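Local coordinates for protein putative NADH Oxidase (Clostridium acetobutylicum, PDB 3E10) that binds flavin mononucleotide and, as a member of the nitroreductase family, probably acts as an FMN-dependent oxidoreductase, at residues 44-55 and 67-77. Sequence-based numbering, arbitrary orientation. Where two conformers were deposited one is given.
Sequences EFIVLEDRENID and LKTAPLAIVLL. With EDO (1,2-ethanediol), chain O.
Phe45 and Leu76 face each other as a non-hydrogen-bonded pair in the antiparallel sheet of a nitroreductase-type α+β fold, where strand 43-48, outermost within this chain, runs beside strand 72-79. The local axes lie 4.6 Å apart, at 162° between chain directions. Six backbone bonds fix the register; the straightest, Leu48 N to Ala73 O, has an N-H...O angle of 177°.

One face carries Phe45, Val47, Ile74 and Leu76. The CD2–CE2 side of the phenyl ring slants against both neighbours, CE2 lying 3.9 Å from Leu76 CG and CD2 approaching Ile74 CG2. Helix 21-32 packs on Phe45 and helix 89-106 on Leu76. On the opposite face, Leu77 CD1 reaches diagonally to both CG1 and CD1 of Ile46, while Leu48 CD1 meets Val75 CG2 at 3.8 Å. Along the other side of strand 43-48 the sheet continues into the second subunit, whose strand pairs in parallel with Phe45, Ile46 and Val47.

Past the strands, Asp50 N-caps helix 51-57 by accepting from Asn53 N. Ile54 points from this helix toward 67-77: its CG2 branch, anti to the backbone N, comes within 3.8 Å of Leu67 CD2, while CG1 faces Ala73 CB. Two waters join Pro71 O to Glu49, one through OE1 and the other through the backbone O; Glu49 OE2 pairs with Lys21.

Arg51 folds back through bends at chi2 and chi3, bringing its guanidinium against the turn before strand 72-79, with Thr69 CA over one face. There NH1 donates to two carbonyls: Ala70 O at 3.0 Å, tilted from the guanidinium plane, and Leu67 O at 2.9 Å, only 8° out of it.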
ATOM      1  N   GLU B  44     -11.238   2.457   9.404  1.00  6.70           N
ATOM      2  CA  GLU B  44     -12.174   3.542   9.755  1.00  7.54           C
ATOM      3  C   GLU B  44     -11.488   4.836   9.371  1.00  7.74           C
ATOM      4  O   GLU B  44     -10.280   4.903   9.419  1.00  8.72           O
ATOM      5  CB  GLU B  44     -12.409   3.545  11.284  1.00  9.11           C
ATOM      6  CG  GLU B  44     -13.107   2.294  11.830  1.00 10.92           C
ATOM      7  CD  GLU B  44     -14.589   2.223  11.535  1.00 11.60           C
ATOM      8  OE1 GLU B  44     -15.170   3.212  10.986  1.00 12.05           O
ATOM      9  OE2 GLU B  44     -15.204   1.152  11.842  1.00 15.88           O
ATOM     10  N   PHE B  45     -12.260   5.848   8.999  1.00  6.78           N
ATOM     11  CA  PHE B  45     -11.732   7.100   8.481  1.00  6.87           C
ATOM     12  C   PHE B  45     -12.398   8.277   9.186  1.00  5.58           C
ATOM     13  O   PHE B  45     -13.631   8.343   9.240  1.00  8.33           O
ATOM     14  CB  PHE B  45     -11.997   7.222   6.961  1.00  7.73           C
ATOM     15  CG  PHE B  45     -11.550   6.029   6.171  1.00  7.59           C
ATOM     16  CD1 PHE B  45     -12.397   4.972   5.955  1.00  7.47           C
ATOM     17  CD2 PHE B  45     -10.255   5.929   5.696  1.00  7.40           C
ATOM     18  CE1 PHE B  45     -11.998   3.840   5.245  1.00  7.45           C
ATOM     19  CE2 PHE B  45      -9.848   4.810   4.997  1.00  7.27           C
ATOM     20  CZ  PHE B  45     -10.721   3.772   4.772  1.00  7.39           C
ATOM     21  N   ILE B  46     -11.606   9.253   9.621  1.00  7.09           N
ATOM     22  CA  ILE B  46     -12.155  10.536  10.075  1.00  6.91           C
ATOM     23  C   ILE B  46     -11.812  11.570   8.985  1.00  8.32           C
ATOM     24  O   ILE B  46     -10.657  11.748   8.613  1.00  8.84           O
ATOM     25  CB  ILE B  46     -11.585  11.011  11.413  1.00  7.39           C
ATOM     26  CG1 ILE B  46     -11.711   9.950  12.494  1.00  8.52           C
ATOM     27  CG2 ILE B  46     -12.307  12.318  11.867  1.00  9.66           C
ATOM     28  CD1 ILE B  46     -10.962  10.289  13.814  1.00 11.14           C
ATOM     29  N   VAL B  47     -12.847  12.221   8.472  1.00  9.04           N
ATOM     30  CA  VAL B  47     -12.692  13.163   7.394  1.00  9.36           C
ATOM     31  C   VAL B  47     -12.875  14.543   7.999  1.00  9.34           C
ATOM     32  O   VAL B  47     -13.920  14.797   8.642  1.00 11.18           O
ATOM     33  CB  VAL B  47     -13.746  12.923   6.312  1.00  9.54           C
ATOM     34  CG1 VAL B  47     -13.657  14.000   5.234  1.00 13.44           C
ATOM     35  CG2 VAL B  47     -13.600  11.482   5.736  1.00 12.50           C
ATOM     36  N   LEU B  48     -11.869  15.407   7.840  1.00  7.59           N
ATOM     37  CA  LEU B  48     -11.919  16.785   8.352  1.00  9.00           C
ATOM     38  C   LEU B  48     -11.860  17.803   7.223  1.00  8.25           C
ATOM     39  O   LEU B  48     -11.014  17.725   6.325  1.00  9.31           O
ATOM     40  CB  LEU B  48     -10.763  17.066   9.285  1.00  9.35           C
ATOM     41  CG  LEU B  48     -10.621  16.258  10.577  1.00 11.24           C
ATOM     42  CD1 LEU B  48      -9.932  14.878  10.316  1.00 10.12           C
ATOM     43  CD2 LEU B  48      -9.870  17.082  11.607  1.00 14.51           C
ATOM     44  N   GLU B  49     -12.779  18.768   7.296  1.00 10.22           N
ATOM     45  CA  GLU B  49     -12.743  19.975   6.484  1.00 11.15           C
ATOM     46  C   GLU B  49     -12.728  21.250   7.336  1.00 14.09           C
ATOM     47  O   GLU B  49     -12.610  22.350   6.791  1.00 16.26           O
ATOM     48  CB  GLU B  49     -13.934  20.010   5.523  1.00 12.09           C
ATOM     49  CG  GLU B  49     -13.886  18.933   4.455  1.00 12.21           C
ATOM     50  CD  GLU B  49     -14.929  19.171   3.361  1.00 12.19           C
ATOM     51  OE1 GLU B  49     -14.673  20.022   2.455  1.00 14.18           O
ATOM     52  OE2 GLU B  49     -16.015  18.527   3.431  1.00 18.00           O
ATOM     53  N   ASP B  50     -12.847  21.117   8.656  1.00 12.70           N
ATOM     54  CA  ASP B  50     -12.811  22.294   9.526  1.00 13.78           C
ATOM     55  C   ASP B  50     -11.384  22.787   9.632  1.00 13.18           C
ATOM     56  O   ASP B  50     -10.518  22.096  10.148  1.00 13.47           O
ATOM     57  CB  ASP B  50     -13.334  21.973  10.908  1.00 13.47           C
ATOM     58  CG  ASP B  50     -13.314  23.182  11.817  1.00 17.77           C
ATOM     59  OD1 ASP B  50     -14.210  24.032  11.657  1.00 24.95           O
ATOM     60  OD2 ASP B  50     -12.394  23.305  12.646  1.00 16.76           O
ATOM     61  N   ARG B  51     -11.129  24.003   9.172  1.00 14.39           N
ATOM     62  CA  ARG B  51      -9.768  24.458   9.056  1.00 16.74           C
ATOM     63  C   ARG B  51      -9.086  24.604  10.429  1.00 15.65           C
ATOM     64  O   ARG B  51      -7.916  24.273  10.580  1.00 16.82           O
ATOM     65  CB  ARG B  51      -9.705  25.693   8.149  1.00 19.58           C
ATOM     66  CG  ARG B  51      -9.699  25.316   6.587  1.00 20.47           C
ATOM     67  CD  ARG B  51      -8.327  24.675   6.160  1.00 19.61           C
ATOM     68  NE  ARG B  51      -7.316  25.512   6.763  1.00 22.97           N
ATOM     69  CZ  ARG B  51      -6.162  25.131   7.271  1.00 19.39           C
ATOM     70  NH1 ARG B  51      -5.710  23.896   7.183  1.00 16.87           N
ATOM     71  NH2 ARG B  51      -5.403  26.051   7.834  1.00 23.06           N
ATOM     72  N   GLU B  52      -9.828  25.013  11.457  1.00 16.64           N
ATOM     73  CA  GLU B  52      -9.253  25.069  12.786  1.00 15.94           C
ATOM     74  C   GLU B  52      -8.828  23.678  13.300  1.00 14.54           C
ATOM     75  O   GLU B  52      -7.762  23.518  13.902  1.00 15.90           O
ATOM     76  CB  GLU B  52     -10.251  25.669  13.766  1.00 19.14           C
ATOM     77  CG  GLU B  52      -9.707  25.810  15.152  1.00 25.16           C
ATOM     78  N   ASN B  53      -9.663  22.677  13.057  1.00 13.02           N
ATOM     79  CA  ASN B  53      -9.309  21.305  13.477  1.00 12.82           C
ATOM     80  C   ASN B  53      -8.153  20.733  12.661  1.00 10.89           C
ATOM     81  O   ASN B  53      -7.301  20.027  13.197  1.00 11.30           O
ATOM     82  CB  ASN B  53     -10.513  20.390  13.406  1.00 14.88           C
ATOM     83  CG  ASN B  53     -11.562  20.730  14.456  1.00 22.11           C
ATOM     84  OD1 ASN B  53     -11.276  21.447  15.404  1.00 24.90           O
ATOM     85  ND2 ASN B  53     -12.772  20.208  14.287  1.00 25.10           N
ATOM     86  N   ILE B  54      -8.122  21.041  11.372  1.00 11.23           N
ATOM     87  CA  ILE B  54      -7.018  20.593  10.503  1.00  9.37           C
ATOM     88  C   ILE B  54      -5.694  21.211  10.972  1.00 12.13           C
ATOM     89  O   ILE B  54      -4.666  20.535  11.088  1.00 14.17           O
ATOM     90  CB  ILE B  54      -7.305  20.873   9.025  1.00 10.36           C
ATOM     91  CG1 ILE B  54      -8.531  20.106   8.526  1.00 10.95           C
ATOM     92  CG2 ILE B  54      -6.106  20.518   8.140  1.00 11.63           C
ATOM     93  CD1 ILE B  54      -9.070  20.614   7.137  1.00 11.94           C
ATOM     94  N   ASP B  55      -5.712  22.506  11.284  1.00 13.68           N
ATOM     95  CA  ASP B  55      -4.496  23.166  11.749  0.50 16.09           C
ATOM     96  C   ASP B  55      -4.030  22.569  13.092  1.00 16.11           C
ATOM     97  O   ASP B  55      -2.825  22.352  13.315  1.00 19.11           O
ATOM     98  CB  ASP B  55      -4.742  24.681  11.845  0.50 17.46           C
ATOM     99  CG  ASP B  55      -3.456  25.485  11.847  0.50 20.49           C
ATOM    100  OD1 ASP B  55      -2.830  25.637  10.780  0.50 23.14           O
ATOM    101  OD2 ASP B  55      -3.077  25.973  12.923  0.50 29.13           O
ATOM    102  N   LEU B  67      -0.572  20.065   6.737  1.00  8.80           N
ATOM    103  CA  LEU B  67      -1.934  20.255   7.198  1.00  8.37           C
ATOM    104  C   LEU B  67      -2.246  21.735   7.406  1.00  8.82           C
ATOM    105  O   LEU B  67      -3.409  22.128   7.427  1.00 12.58           O
ATOM    106  CB  LEU B  67      -2.175  19.475   8.488  1.00  7.36           C
ATOM    107  CG  LEU B  67      -2.270  17.954   8.289  1.00  8.11           C
ATOM    108  CD1 LEU B  67      -2.094  17.221   9.612  1.00  8.84           C
ATOM    109  CD2 LEU B  67      -3.620  17.639   7.622  1.00 10.40           C
ATOM    110  N   LYS B  68      -1.228  22.566   7.538  1.00  9.96           N
ATOM    111  CA  LYS B  68      -1.482  23.985   7.775  1.00 11.09           C
ATOM    112  C   LYS B  68      -2.126  24.702   6.596  1.00 10.35           C
ATOM    113  O   LYS B  68      -2.745  25.754   6.775  1.00 12.86           O
ATOM    114  CB  LYS B  68      -0.202  24.704   8.193  1.00 12.46           C
ATOM    115  CG  LYS B  68       0.364  24.168   9.510  1.00 16.70           C
ATOM    116  CD  LYS B  68       1.566  24.954   9.954  1.00 21.04           C
ATOM    117  CE  LYS B  68       2.124  24.429  11.261  1.00 26.89           C
ATOM    118  NZ  LYS B  68       1.092  24.315  12.341  1.00 32.49           N
ATOM    119  N   THR B  69      -1.982  24.144   5.399  1.00  9.14           N
ATOM    120  CA  THR B  69      -2.681  24.683   4.216  1.00 10.51           C
ATOM    121  C   THR B  69      -3.733  23.760   3.626  1.00 10.00           C
ATOM    122  O   THR B  69      -4.470  24.152   2.713  1.00 12.07           O
ATOM    123  CB  THR B  69      -1.709  25.134   3.115  1.00 10.81           C
ATOM    124  OG1 THR B  69      -0.995  23.996   2.621  1.00 11.18           O
ATOM    125  CG2 THR B  69      -0.695  26.222   3.620  1.00 14.25           C
ATOM    126  N   ALA B  70      -3.845  22.537   4.135  1.00  9.81           N
ATOM    127  CA  ALA B  70      -4.731  21.555   3.533  1.00  9.07           C
ATOM    128  C   ALA B  70      -6.192  21.884   3.796  1.00  8.36           C
ATOM    129  O   ALA B  70      -6.559  22.145   4.943  1.00 10.02           O
ATOM    130  CB  ALA B  70      -4.425  20.145   4.100  1.00 11.25           C
ATOM    131  N   PRO B  71      -7.031  21.886   2.754  1.00  8.48           N
ATOM    132  CA  PRO B  71      -8.460  21.993   2.982  1.00  8.81           C
ATOM    133  C   PRO B  71      -9.174  20.699   3.359  1.00  8.21           C
ATOM    134  O   PRO B  71     -10.375  20.726   3.662  1.00  9.43           O
ATOM    135  CB  PRO B  71      -8.982  22.416   1.608  1.00  9.38           C
ATOM    136  CG  PRO B  71      -8.042  21.705   0.651  1.00  9.22           C
ATOM    137  CD  PRO B  71      -6.721  21.904   1.311  1.00  6.59           C
ATOM    138  N   LEU B  72      -8.442  19.582   3.316  1.00  8.44           N
ATOM    139  CA  LEU B  72      -9.007  18.290   3.641  1.00  6.95           C
ATOM    140  C   LEU B  72      -7.940  17.464   4.335  1.00  7.44           C
ATOM    141  O   LEU B  72      -6.779  17.468   3.919  1.00  7.54           O
ATOM    142  CB  LEU B  72      -9.416  17.538   2.363  1.00  7.94           C
ATOM    143  CG  LEU B  72      -9.990  16.124   2.489  1.00  8.05           C
ATOM    144  CD1 LEU B  72     -11.292  16.120   3.259  1.00 10.98           C
ATOM    145  CD2 LEU B  72     -10.195  15.526   1.098  1.00 10.40           C
ATOM    146  N   ALA B  73      -8.345  16.778   5.388  1.00  6.64           N
ATOM    147  CA  ALA B  73      -7.497  15.741   5.997  1.00  7.61           C
ATOM    148  C   ALA B  73      -8.309  14.478   6.187  1.00  7.85           C
ATOM    149  O   ALA B  73      -9.503  14.547   6.531  1.00  8.02           O
ATOM    150  CB  ALA B  73      -6.946  16.207   7.365  1.00  9.16           C
ATOM    151  N   ILE B  74      -7.673  13.327   5.966  1.00  7.47           N
ATOM    152  CA  ILE B  74      -8.325  12.033   6.215  1.00  8.31           C
ATOM    153  C   ILE B  74      -7.438  11.272   7.197  1.00  6.92           C
ATOM    154  O   ILE B  74      -6.275  10.976   6.891  1.00  7.82           O
ATOM    155  CB  ILE B  74      -8.543  11.210   4.916  1.00  8.06           C
ATOM    156  CG1 ILE B  74      -9.275  12.057   3.861  1.00  8.50           C
ATOM    157  CG2 ILE B  74      -9.320   9.895   5.251  1.00  8.25           C
ATOM    158  CD1 ILE B  74      -9.375  11.388   2.444  1.00 10.84           C
ATOM    159  N   VAL B  75      -7.983  11.001   8.386  1.00  6.64           N
ATOM    160  CA  VAL B  75      -7.285  10.186   9.377  1.00  5.80           C
ATOM    161  C   VAL B  75      -7.664   8.718   9.150  1.00  5.97           C
ATOM    162  O   VAL B  75      -8.834   8.382   9.165  1.00  7.61           O
ATOM    163  CB  VAL B  75      -7.608  10.623  10.816  1.00  6.92           C
ATOM    164  CG1 VAL B  75      -6.752   9.847  11.864  1.00  7.02           C
ATOM    165  CG2 VAL B  75      -7.421  12.135  11.005  1.00  9.02           C
ATOM    166  N   LEU B  76      -6.655   7.866   8.954  1.00  6.10           N
ATOM    167  CA  LEU B  76      -6.843   6.434   8.747  1.00  6.90           C
ATOM    168  C   LEU B  76      -6.601   5.751  10.087  1.00  5.24           C
ATOM    169  O   LEU B  76      -5.581   5.968  10.723  1.00  6.31           O
ATOM    170  CB  LEU B  76      -5.852   5.896   7.705  1.00  5.74           C
ATOM    171  CG  LEU B  76      -6.304   5.994   6.247  1.00  7.00           C
ATOM    172  CD1 LEU B  76      -6.436   7.423   5.799  1.00  8.93           C
ATOM    173  CD2 LEU B  76      -5.337   5.222   5.338  1.00  7.23           C
ATOM    174  N   LEU B  77      -7.552   4.887  10.452  1.00  6.05           N
ATOM    175  CA  LEU B  77      -7.557   4.168  11.697  1.00  6.43           C
ATOM    176  C   LEU B  77      -7.900   2.715  11.429  1.00  6.83           C
ATOM    177  O   LEU B  77      -8.551   2.432  10.437  1.00  6.60           O
ATOM    178  CB  LEU B  77      -8.630   4.758  12.629  1.00  9.09           C
ATOM    179  CG  LEU B  77      -8.783   6.290  12.791  1.00 11.19           C
ATOM    180  CD1 LEU B  77     -10.197   6.590  13.366  1.00 17.23           C
ATOM    181  CD2 LEU B  77      -7.792   6.755  13.755  1.00 12.46           C
TER
HETATM  182  C1  EDO O 505      -8.130  17.414  15.300  0.60 19.52           C
HETATM  183  O1  EDO O 505      -7.479  18.649  15.568  0.60 22.82           O
HETATM  184  C2  EDO O 505      -9.131  17.142  16.405  0.60 24.20           C
HETATM  185  O2  EDO O 505     -10.340  17.830  16.087  0.60 25.30           O
HETATM  186  O   HOH W   1     -12.109  20.411   1.399  1.00 11.56           O
HETATM  187  O   HOH W   2     -11.584  23.009   4.487  1.00 15.19           O